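Regulatory protein SdiA (Escherichia coli, PDB 4LGW) activates transcription from a promoter upstream of the ftsQAZ cell-division genes and senses acyl-homoserine-lactone-type AI-1 autoinducers made by other bacteria. Local coordinates at residues Y41-V46 with F59-P64; E65-Y70 with E108-H113; F88-L93 with E149-M154; V173-M178 with A235-I240. All coordinates share one frame; numbering follows the deposited sequence.

Interaction 1: Y41-V46 with F59-P64; sequences YYSLCV and FYTNYP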
# COMPACT_ATOMS: atom_id res chain seq x y z
N TYR A 41 -19.78 -18.48 4.40
CA TYR A 41 -19.25 -17.52 5.35
C TYR A 41 -18.29 -16.56 4.71
O TYR A 41 -17.52 -16.93 3.81
CB TYR A 41 -18.51 -18.26 6.45
CG TYR A 41 -19.40 -19.14 7.27
CD1 TYR A 41 -20.58 -18.65 7.81
CD2 TYR A 41 -19.05 -20.48 7.52
CE1 TYR A 41 -21.41 -19.45 8.57
CE2 TYR A 41 -19.87 -21.30 8.29
CZ TYR A 41 -21.04 -20.77 8.81
OH TYR A 41 -21.88 -21.54 9.58
N TYR A 42 -18.33 -15.32 5.19
CA TYR A 42 -17.29 -14.36 4.84
C TYR A 42 -16.67 -13.81 6.13
O TYR A 42 -17.29 -13.83 7.20
CB TYR A 42 -17.85 -13.21 3.99
CG TYR A 42 -18.59 -12.27 4.86
CD1 TYR A 42 -19.91 -12.50 5.18
CD2 TYR A 42 -17.94 -11.22 5.46
CE1 TYR A 42 -20.58 -11.67 6.04
CE2 TYR A 42 -18.60 -10.39 6.32
CZ TYR A 42 -19.92 -10.62 6.61
OH TYR A 42 -20.58 -9.79 7.46
N SER A 43 -15.45 -13.32 6.01
CA SER A 43 -14.79 -12.61 7.09
C SER A 43 -14.03 -11.47 6.49
O SER A 43 -13.33 -11.63 5.49
CB SER A 43 -13.83 -13.53 7.82
OG SER A 43 -13.25 -12.84 8.89
N LEU A 44 -14.20 -10.30 7.07
CA LEU A 44 -13.46 -9.12 6.67
C LEU A 44 -12.62 -8.72 7.86
O LEU A 44 -13.13 -8.20 8.86
CB LEU A 44 -14.39 -7.98 6.32
CG LEU A 44 -14.53 -7.58 4.86
CD1 LEU A 44 -15.40 -6.33 4.80
CD2 LEU A 44 -13.19 -7.30 4.20
N CYS A 45 -11.34 -9.00 7.76
CA CYS A 45 -10.43 -8.76 8.86
C CYS A 45 -9.35 -7.77 8.43
O CYS A 45 -8.80 -7.86 7.32
CB CYS A 45 -9.86 -10.09 9.31
SG CYS A 45 -8.77 -9.96 10.70
N VAL A 46 -9.08 -6.78 9.28
CA VAL A 46 -8.16 -5.70 8.93
C VAL A 46 -7.08 -5.56 9.99
O VAL A 46 -7.38 -5.30 11.17
CB VAL A 46 -8.90 -4.36 8.84
CG1 VAL A 46 -7.90 -3.24 8.58
CG2 VAL A 46 -9.98 -4.40 7.76
N PHE A 59 -12.58 -6.73 12.77
CA PHE A 59 -13.17 -7.59 11.77
C PHE A 59 -14.66 -7.43 11.77
O PHE A 59 -15.24 -7.03 12.75
CB PHE A 59 -12.82 -9.05 12.04
CG PHE A 59 -13.20 -9.50 13.42
CD1 PHE A 59 -12.32 -9.36 14.49
CD2 PHE A 59 -14.45 -10.08 13.65
CE1 PHE A 59 -12.66 -9.78 15.78
CE2 PHE A 59 -14.80 -10.50 14.93
CZ PHE A 59 -13.91 -10.35 16.00
N TYR A 60 -15.27 -7.73 10.64
CA TYR A 60 -16.66 -8.12 10.67
C TYR A 60 -16.85 -9.40 9.88
O TYR A 60 -16.30 -9.55 8.79
CB TYR A 60 -17.63 -6.99 10.30
CG TYR A 60 -18.99 -7.21 10.96
CD1 TYR A 60 -20.19 -6.96 10.26
CD2 TYR A 60 -19.09 -7.73 12.27
CE1 TYR A 60 -21.45 -7.17 10.86
CE2 TYR A 60 -20.34 -7.97 12.87
CZ TYR A 60 -21.52 -7.68 12.16
OH TYR A 60 -22.75 -7.92 12.76
N THR A 61 -17.60 -10.33 10.47
CA THR A 61 -17.78 -11.67 9.93
C THR A 61 -19.16 -12.19 10.27
O THR A 61 -19.80 -11.71 11.22
CB THR A 61 -16.74 -12.64 10.53
OG1 THR A 61 -16.84 -13.90 9.88
CG2 THR A 61 -16.95 -12.81 12.02
N ASN A 62 -19.64 -13.17 9.50
CA ASN A 62 -20.81 -13.91 9.92
C ASN A 62 -20.47 -15.35 10.28
O ASN A 62 -21.31 -16.23 10.20
CB ASN A 62 -21.90 -13.82 8.86
CG ASN A 62 -21.58 -14.58 7.60
OD1 ASN A 62 -22.34 -14.49 6.64
ND2 ASN A 62 -20.49 -15.33 7.58
N TYR A 63 -19.22 -15.59 10.66
CA TYR A 63 -18.81 -16.90 11.15
C TYR A 63 -19.71 -17.25 12.32
O TYR A 63 -20.24 -16.35 13.00
CB TYR A 63 -17.36 -16.88 11.64
CG TYR A 63 -16.29 -17.03 10.58
CD1 TYR A 63 -15.07 -16.37 10.71
CD2 TYR A 63 -16.50 -17.82 9.44
CE1 TYR A 63 -14.06 -16.49 9.75
CE2 TYR A 63 -15.50 -17.95 8.47
CZ TYR A 63 -14.29 -17.28 8.64
OH TYR A 63 -13.31 -17.40 7.70
N PRO A 64 -19.90 -18.56 12.58
CA PRO A 64 -20.62 -18.92 13.79
C PRO A 64 -20.02 -18.15 14.96
O PRO A 64 -18.81 -18.13 15.14
CB PRO A 64 -20.35 -20.42 13.92
CG PRO A 64 -20.14 -20.89 12.50
CD PRO A 64 -19.46 -19.75 11.81

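Interaction 2: E65-Y70 with E108-H113; sequences EAWVSY and EAARAH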
# COMPACT_ATOMS: atom_id res chain seq x y z
N GLU A 65 -20.87 -17.51 15.73
CA GLU A 65 -20.41 -16.71 16.86
C GLU A 65 -19.55 -17.52 17.85
O GLU A 65 -18.56 -17.00 18.40
CB GLU A 65 -21.61 -16.04 17.52
CG GLU A 65 -21.32 -15.36 18.84
CD GLU A 65 -22.58 -15.19 19.66
OE1 GLU A 65 -23.45 -14.36 19.26
OE2 GLU A 65 -22.70 -15.90 20.69
N ALA A 66 -19.91 -18.79 18.05
CA ALA A 66 -19.10 -19.69 18.88
C ALA A 66 -17.69 -19.85 18.36
O ALA A 66 -16.75 -19.93 19.15
CB ALA A 66 -19.75 -21.05 19.01
N TRP A 67 -17.53 -19.90 17.03
CA TRP A 67 -16.19 -19.94 16.41
C TRP A 67 -15.41 -18.65 16.65
O TRP A 67 -14.21 -18.71 16.95
CB TRP A 67 -16.24 -20.25 14.92
CG TRP A 67 -14.90 -20.17 14.23
CD1 TRP A 67 -14.58 -19.35 13.17
CD2 TRP A 67 -13.71 -20.91 14.54
NE1 TRP A 67 -13.26 -19.55 12.81
CE2 TRP A 67 -12.71 -20.50 13.63
CE3 TRP A 67 -13.40 -21.89 15.50
CZ2 TRP A 67 -11.41 -21.03 13.64
CZ3 TRP A 67 -12.09 -22.42 15.51
CH2 TRP A 67 -11.12 -21.99 14.59
N VAL A 68 -16.06 -17.50 16.55
CA VAL A 68 -15.35 -16.28 16.87
C VAL A 68 -14.80 -16.30 18.31
O VAL A 68 -13.62 -16.02 18.52
CB VAL A 68 -16.17 -15.01 16.59
CG1 VAL A 68 -15.42 -13.80 17.09
CG2 VAL A 68 -16.47 -14.89 15.10
N SER A 69 -15.63 -16.69 19.28
CA SER A 69 -15.20 -16.77 20.68
C SER A 69 -14.09 -17.76 20.91
O SER A 69 -13.16 -17.48 21.64
CB SER A 69 -16.36 -17.13 21.59
OG SER A 69 -17.44 -16.28 21.31
N TYR A 70 -14.19 -18.93 20.30
CA TYR A 70 -13.19 -19.95 20.50
C TYR A 70 -11.84 -19.51 19.90
O TYR A 70 -10.79 -19.59 20.56
CB TYR A 70 -13.66 -21.25 19.88
CG TYR A 70 -12.76 -22.41 20.17
CD1 TYR A 70 -12.98 -23.21 21.29
CD2 TYR A 70 -11.69 -22.71 19.34
CE1 TYR A 70 -12.16 -24.29 21.57
CE2 TYR A 70 -10.86 -23.77 19.61
CZ TYR A 70 -11.10 -24.56 20.73
OH TYR A 70 -10.27 -25.62 21.01
N GLU A 108 -7.80 -28.10 13.11
CA GLU A 108 -8.77 -28.97 13.77
C GLU A 108 -9.97 -28.20 14.25
O GLU A 108 -11.11 -28.57 13.96
CB GLU A 108 -8.14 -29.67 14.97
CG GLU A 108 -7.43 -30.97 14.65
CD GLU A 108 -6.70 -31.54 15.88
OE1 GLU A 108 -5.43 -31.55 15.88
OE2 GLU A 108 -7.41 -31.93 16.85
N ALA A 109 -9.71 -27.14 15.01
CA ALA A 109 -10.77 -26.38 15.62
C ALA A 109 -11.68 -25.76 14.57
O ALA A 109 -12.90 -25.77 14.72
CB ALA A 109 -10.20 -25.34 16.56
N ALA A 110 -11.09 -25.24 13.49
CA ALA A 110 -11.85 -24.69 12.38
C ALA A 110 -12.82 -25.71 11.77
O ALA A 110 -13.98 -25.39 11.52
CB ALA A 110 -10.90 -24.14 11.31
N ARG A 111 -12.32 -26.93 11.53
CA ARG A 111 -13.15 -28.03 11.00
C ARG A 111 -14.24 -28.43 11.99
O ARG A 111 -15.38 -28.72 11.61
CB ARG A 111 -12.29 -29.25 10.68
CG ARG A 111 -11.00 -28.89 10.00
CD ARG A 111 -10.94 -29.35 8.57
NE ARG A 111 -10.30 -30.66 8.48
CZ ARG A 111 -10.30 -31.43 7.39
NH1 ARG A 111 -10.92 -31.04 6.28
NH2 ARG A 111 -9.67 -32.59 7.43
N ALA A 112 -13.88 -28.42 13.27
CA ALA A 112 -14.80 -28.80 14.33
C ALA A 112 -15.98 -27.82 14.45
O ALA A 112 -17.03 -28.16 14.98
CB ALA A 112 -14.07 -28.95 15.67
N HIS A 113 -15.80 -26.60 13.94
CA HIS A 113 -16.87 -25.64 13.93
C HIS A 113 -17.47 -25.56 12.54
O HIS A 113 -18.30 -24.69 12.26
CB HIS A 113 -16.38 -24.28 14.38
CG HIS A 113 -15.99 -24.23 15.81
ND1 HIS A 113 -14.95 -24.98 16.33
CD2 HIS A 113 -16.50 -23.53 16.85
CE1 HIS A 113 -14.83 -24.74 17.62
NE2 HIS A 113 -15.76 -23.86 17.97

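Interaction 3: F88-L93 with E149-M154; sequences FSQGHL and ELQLKM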
# COMPACT_ATOMS: atom_id res chain seq x y z
N PHE A 88 0.61 -15.56 0.30
CA PHE A 88 -0.25 -15.21 -0.84
C PHE A 88 0.47 -15.17 -2.18
O PHE A 88 1.66 -14.95 -2.24
CB PHE A 88 -0.93 -13.87 -0.58
CG PHE A 88 -2.07 -13.94 0.40
CD1 PHE A 88 -1.84 -14.17 1.77
CD2 PHE A 88 -3.38 -13.74 -0.03
CE1 PHE A 88 -2.90 -14.23 2.68
CE2 PHE A 88 -4.45 -13.80 0.87
CZ PHE A 88 -4.21 -14.04 2.24
N SER A 89 -0.26 -15.39 -3.26
CA SER A 89 0.26 -15.12 -4.60
C SER A 89 -0.74 -14.24 -5.27
O SER A 89 -1.91 -14.60 -5.35
CB SER A 89 0.40 -16.40 -5.43
OG SER A 89 1.27 -17.28 -4.78
N GLN A 90 -0.31 -13.06 -5.72
CA GLN A 90 -1.22 -12.23 -6.46
C GLN A 90 -2.35 -11.71 -5.54
O GLN A 90 -3.41 -11.31 -6.01
CB GLN A 90 -1.79 -13.08 -7.61
CG GLN A 90 -1.90 -12.37 -8.91
CD GLN A 90 -0.59 -11.80 -9.34
OE1 GLN A 90 0.46 -12.42 -9.18
NE2 GLN A 90 -0.63 -10.59 -9.89
N GLY A 91 -2.11 -11.73 -4.23
CA GLY A 91 -3.11 -11.31 -3.24
C GLY A 91 -4.18 -12.36 -2.99
O GLY A 91 -5.21 -12.07 -2.38
N HIS A 92 -3.93 -13.57 -3.46
CA HIS A 92 -4.86 -14.69 -3.36
C HIS A 92 -4.26 -15.85 -2.58
O HIS A 92 -3.05 -16.09 -2.64
CB HIS A 92 -5.23 -15.17 -4.76
CG HIS A 92 -6.35 -16.16 -4.79
ND1 HIS A 92 -7.66 -15.82 -4.50
CD2 HIS A 92 -6.37 -17.48 -5.11
CE1 HIS A 92 -8.43 -16.88 -4.63
NE2 HIS A 92 -7.68 -17.90 -5.00
N LEU A 93 -5.11 -16.54 -1.84
CA LEU A 93 -4.71 -17.71 -1.06
C LEU A 93 -5.86 -18.68 -0.89
O LEU A 93 -6.83 -18.40 -0.17
CB LEU A 93 -4.16 -17.31 0.30
CG LEU A 93 -3.82 -18.48 1.22
CD1 LEU A 93 -2.88 -19.50 0.51
CD2 LEU A 93 -3.24 -17.98 2.54
N GLU A 149 -11.31 -16.62 -12.31
CA GLU A 149 -12.53 -15.87 -12.08
C GLU A 149 -12.71 -15.53 -10.60
O GLU A 149 -13.05 -14.40 -10.24
CB GLU A 149 -13.74 -16.66 -12.59
CG GLU A 149 -15.05 -15.87 -12.58
CD GLU A 149 -16.30 -16.74 -12.59
OE1 GLU A 149 -17.25 -16.45 -11.81
OE2 GLU A 149 -16.35 -17.72 -13.37
N LEU A 150 -12.47 -16.51 -9.73
CA LEU A 150 -12.66 -16.33 -8.30
C LEU A 150 -11.73 -15.22 -7.84
O LEU A 150 -12.15 -14.22 -7.22
CB LEU A 150 -12.35 -17.64 -7.56
CG LEU A 150 -12.55 -17.63 -6.04
CD1 LEU A 150 -14.01 -17.43 -5.67
CD2 LEU A 150 -11.98 -18.90 -5.42
N GLN A 151 -10.47 -15.40 -8.20
CA GLN A 151 -9.41 -14.48 -7.91
C GLN A 151 -9.77 -13.04 -8.25
O GLN A 151 -9.76 -12.15 -7.39
CB GLN A 151 -8.23 -14.88 -8.75
CG GLN A 151 -6.97 -14.78 -8.02
CD GLN A 151 -5.90 -15.59 -8.67
OE1 GLN A 151 -6.15 -16.72 -9.11
NE2 GLN A 151 -4.71 -15.03 -8.74
N LEU A 152 -10.10 -12.81 -9.52
CA LEU A 152 -10.42 -11.47 -9.95
C LEU A 152 -11.65 -10.92 -9.27
O LEU A 152 -11.70 -9.73 -8.96
CB LEU A 152 -10.56 -11.39 -11.46
CG LEU A 152 -9.34 -10.78 -12.16
CD1 LEU A 152 -8.18 -11.77 -12.27
CD2 LEU A 152 -9.79 -10.38 -13.53
N LYS A 153 -12.65 -11.76 -9.03
CA LYS A 153 -13.84 -11.25 -8.36
C LYS A 153 -13.52 -10.84 -6.91
O LYS A 153 -13.98 -9.81 -6.42
CB LYS A 153 -14.97 -12.26 -8.43
CG LYS A 153 -15.70 -12.26 -9.78
CD LYS A 153 -16.68 -13.42 -9.85
CE LYS A 153 -17.83 -13.18 -10.81
NZ LYS A 153 -18.72 -14.37 -10.84
N MET A 154 -12.70 -11.64 -6.24
CA MET A 154 -12.38 -11.37 -4.85
C MET A 154 -11.50 -10.14 -4.72
O MET A 154 -11.63 -9.38 -3.77
CB MET A 154 -11.71 -12.59 -4.22
CG MET A 154 -12.66 -13.74 -4.02
SD MET A 154 -12.00 -14.98 -2.91
CE MET A 154 -12.34 -14.23 -1.31

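Interaction 4: V173-M178 with A235-I240; sequences VMTPEM and AATGLI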
# COMPACT_ATOMS: atom_id res chain seq x y z
N VAL A 173 -11.69 0.08 9.69
CA VAL A 173 -10.59 0.45 8.79
C VAL A 173 -9.76 1.65 9.20
O VAL A 173 -8.62 1.77 8.79
CB VAL A 173 -11.05 0.73 7.35
CG1 VAL A 173 -11.23 -0.55 6.60
CG2 VAL A 173 -12.27 1.62 7.31
N MET A 174 -10.35 2.55 9.98
CA MET A 174 -9.76 3.85 10.28
C MET A 174 -8.60 3.75 11.26
O MET A 174 -8.66 3.06 12.27
CB MET A 174 -10.80 4.85 10.80
CG MET A 174 -11.81 5.32 9.72
SD MET A 174 -11.21 5.49 8.00
CE MET A 174 -10.64 7.20 7.97
N THR A 175 -7.52 4.44 10.91
CA THR A 175 -6.35 4.51 11.78
C THR A 175 -6.60 5.70 12.69
O THR A 175 -7.52 6.47 12.44
CB THR A 175 -5.04 4.72 10.97
OG1 THR A 175 -5.22 5.79 10.04
CG2 THR A 175 -4.67 3.44 10.22
N PRO A 176 -5.77 5.86 13.73
CA PRO A 176 -6.00 6.99 14.63
C PRO A 176 -5.98 8.29 13.83
O PRO A 176 -5.11 8.47 12.96
CB PRO A 176 -4.79 6.91 15.58
CG PRO A 176 -4.34 5.47 15.54
CD PRO A 176 -4.58 5.07 14.12
N GLU A 177 -6.93 9.18 14.08
CA GLU A 177 -6.98 10.40 13.30
C GLU A 177 -6.00 11.45 13.75
O GLU A 177 -5.75 11.63 14.93
CB GLU A 177 -8.39 10.97 13.18
CG GLU A 177 -9.06 11.35 14.47
CD GLU A 177 -9.99 12.57 14.32
OE1 GLU A 177 -10.59 12.98 15.36
OE2 GLU A 177 -10.11 13.13 13.19
N MET A 178 -5.45 12.13 12.77
CA MET A 178 -4.42 13.12 12.98
C MET A 178 -4.81 14.35 12.19
O MET A 178 -4.29 14.63 11.12
CB MET A 178 -3.07 12.56 12.54
CG MET A 178 -2.55 11.50 13.49
SD MET A 178 -0.95 10.81 13.10
CE MET A 178 -1.47 9.24 12.46
N ALA A 235 4.04 8.69 9.90
CA ALA A 235 4.86 8.14 8.83
C ALA A 235 4.26 6.82 8.41
O ALA A 235 4.17 6.54 7.21
CB ALA A 235 6.29 7.95 9.27
N ALA A 236 3.82 6.03 9.39
CA ALA A 236 3.29 4.69 9.12
C ALA A 236 1.95 4.73 8.41
O ALA A 236 1.68 3.85 7.58
CB ALA A 236 3.18 3.88 10.38
N THR A 237 1.13 5.75 8.68
CA THR A 237 -0.22 5.73 8.14
C THR A 237 -0.40 6.59 6.91
O THR A 237 -1.51 6.76 6.44
CB THR A 237 -1.28 6.12 9.18
OG1 THR A 237 -1.04 7.47 9.60
CG2 THR A 237 -1.24 5.20 10.38
N GLY A 238 0.70 7.14 6.39
CA GLY A 238 0.65 8.04 5.25
C GLY A 238 0.32 9.48 5.59
O GLY A 238 0.45 10.36 4.74
N LEU A 239 -0.10 9.77 6.82
CA LEU A 239 -0.53 11.14 7.12
C LEU A 239 0.58 12.19 7.09
O LEU A 239 0.27 13.37 7.08
CB LEU A 239 -1.39 11.22 8.40
CG LEU A 239 -2.67 10.36 8.30
CD1 LEU A 239 -3.45 10.23 9.61
CD2 LEU A 239 -3.60 10.79 7.14
N ILE A 240 1.84 11.79 7.03
CA ILE A 240 2.95 12.74 7.14
C ILE A 240 3.33 13.49 5.85
O ILE A 240 3.86 14.60 5.92
CB ILE A 240 4.22 12.11 7.77
CG1 ILE A 240 5.07 13.18 8.44
CG2 ILE A 240 5.01 11.33 6.73
CD1 ILE A 240 6.29 12.65 9.11

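Interaction 1: Y41-V46 with F59-P64
The phenol ring of Tyr-41 carries Pro-64 over one face, with Pro-64 CD 3.9 Å from the ring centroid in a CH-pi contact displaced toward the hydroxyl end. Tyr-63 meets the same ring in an offset edge-to-face pair, its edge toward the face of Tyr-41 and the planes 69° apart; Tyr-63 CD2 packs on Tyr-41 CB at 3.6 Å. On the Tyr-42 ring, Asn-62 N lies over one face, and Tyr-42 CE2 approaches Tyr-60 O at 3.5 Å. Beyond this aromatic end the two chains run antiparallel. Leu-44 and Tyr-60 form the hydrogen-bonded pair, Leu-44 N to Tyr-60 O and Tyr-60 N to Leu-44 O both 2.8 Å, and Ser-43 with Thr-61 and Cys-45 with Phe-59 are non-hydrogen-bonded pairs. Where the strand ends, chi1 of Thr-61 (-173°) swings OG1 over to strand 41-47; it donates to Tyr-42 O at 2.7 Å and accepts from Tyr-63 N at 3.0 Å, closing an ST turn. This is the hairpin at one edge of the antiparallel sheet of the autoinducer-binding domain: strand 130-137 flanks 41-47 on its other side, Leu-44 faces helix 147-167, and Phe-59, Thr-61 and Tyr-63 lie against Val-68 of helix 65-73.

Interaction 2: E65-Y70 with E108-H113
Trp-67 reaches across to His-113 and the last turn of helix 104-112, chi1 (175°) stretching the indole away from its own backbone. Its CB starts beside the imidazole, 3.8 Å from His-113 CD2. Further out, CE3 stands over the centre of the His-113 ring, 3.5 Å from His-113 CG, in an edge-to-face pair with planes inclined at 54°. At the far rim, Trp-67 CZ3 packs on Ala-109 CB at 3.6 Å, CH2 comes 3.4 Å from Ala-110 N, and CZ2 lies against the Ala-110 methyl. Ala-110 CA sits over one face of the six-membered ring, a CH-pi contact. With only methyl side chains at Ala-109 and Ala-110, the indole comes close to the helix backbone. His-113 ND1 donates to Ala-109 O at 2.7 Å, tilted from the ring plane, which probably helps set the imidazole rotation. Tyr-70 completes the aromatic cluster, holding His-113 CE1 over one face of its ring and touching Ala-109 CB with CE2 at 3.5 Å. The indole NE1 is hydrogen-bonded to a glycerol, probably from the crystallisation liquor. The two helical segments run nearly antiparallel, axes 10.7 Å apart; Phe-76 touches both Tyr-70 and Ala-109, and Trp-67 meets Tyr-63, after strand 57-61, edge-to-face.

Interaction 3: F88-L93 with E149-M154
A chi1 near 180° (-170°) swings the imidazole of His-92 out to helix 147-167, where Gln-151, its chain stretched out past CB (chi2 161°), lies across it. Gln-151 CG sits over one face of the ring, 3.8 Å from the centroid in a CH-pi contact, and 3.6 Å from His-92 CG. The amide lies nearly parallel to the imidazole (11°), stacked toward its CB-CG-CD2 side. At the ring's edge stand Leu-150 CD2, 4.2 Å from His-92 CE1, and Met-154 SD, 5.4 Å from the ring centroid in a sulfur-aromatic contact. The histidine closes a type I' beta turn that begins at Ser-89, whose N and O hydrogen-bond to the O and N of His-92, and it opens strand 92-94 at the edge of the antiparallel sheet; helix 147-167 packs against this sheet, its Met-154 reaching strands 117-124 and 130-137. His-92 ND1 makes a weak hydrogen bond to Gln-121 of strand 117-124. Earlier in the turn, Gln-90 CB touches Gln-151 NE2 at 3.7 Å, while the Gln-90 amide turns elsewhere, NE2 donating to Glu-160 of the second subunit. Arg-10 of that subunit packs on Gln-90, Gln-151 and Leu-152.

Interaction 4: V173-M178 with A235-I240
This is a small, apolar side-chain contact without hydrogen bonds across it, between the irregular chain that follows helix 147-167 and the residues that follow helix 227-236; it joins the chain leading into the LuxR-type helix-turn-helix region to the chain after its last helix. The Met-178 side chain is extended through chi2 (-178°) and turns at its last torsion (chi3 -104°), which carries the terminal methyl in between two partners: CE lies 3.6 Å from Leu-239 CD1 and 3.4 Å from Thr-237 OG1. The same leucine methyl also meets the root of the methionine, Leu-239 CD1 being 3.8 Å from Met-178 CB, so that the CD1 branch of Leu-239 crosses the methionine chain at a slant, meeting both its CB and its CE. A lighter contact joins the two threonines, which pass antiparallel, methyl beside methyl, with Thr-175 CG2 and Thr-237 CG2 3.9 Å apart. Met-178 also packs on Tyr-233 and Ala-234, while Ala-235, Ala-236 and Ile-240 touch Phe-52 or Ala-235 of the second subunit. The Thr-237 hydroxyl is hydrogen-bonded to Tyr-233 O, four residues back, so its contact with the methionine methyl is probably plain van der Waals packing, and the cohesion between the two segments rests on methyl packing, with little directional restraint.

How the interactions relate
Interactions 1, 2 and 3 belong to the autoinducer-binding domain, and interaction 4 to the DNA-binding domain. Interactions 1 and 2 are neighbours that touch, their centres about 13 Å apart: strand 57-61 leads through a short turn into helix 65-73. Interaction 3 lies at the other edge of the same five-stranded sheet, about 18 Å from interaction 1 between centres, and its segments alternate along the chain with those of interaction 2. Interaction 4 comes last, about 24 Å from interaction 1 between centres, yet Val-46 and Val-173 touch, linking hairpin and interdomain chain. Interactions 3 and 4 both adjoin the second subunit, so the dimer involves both domains.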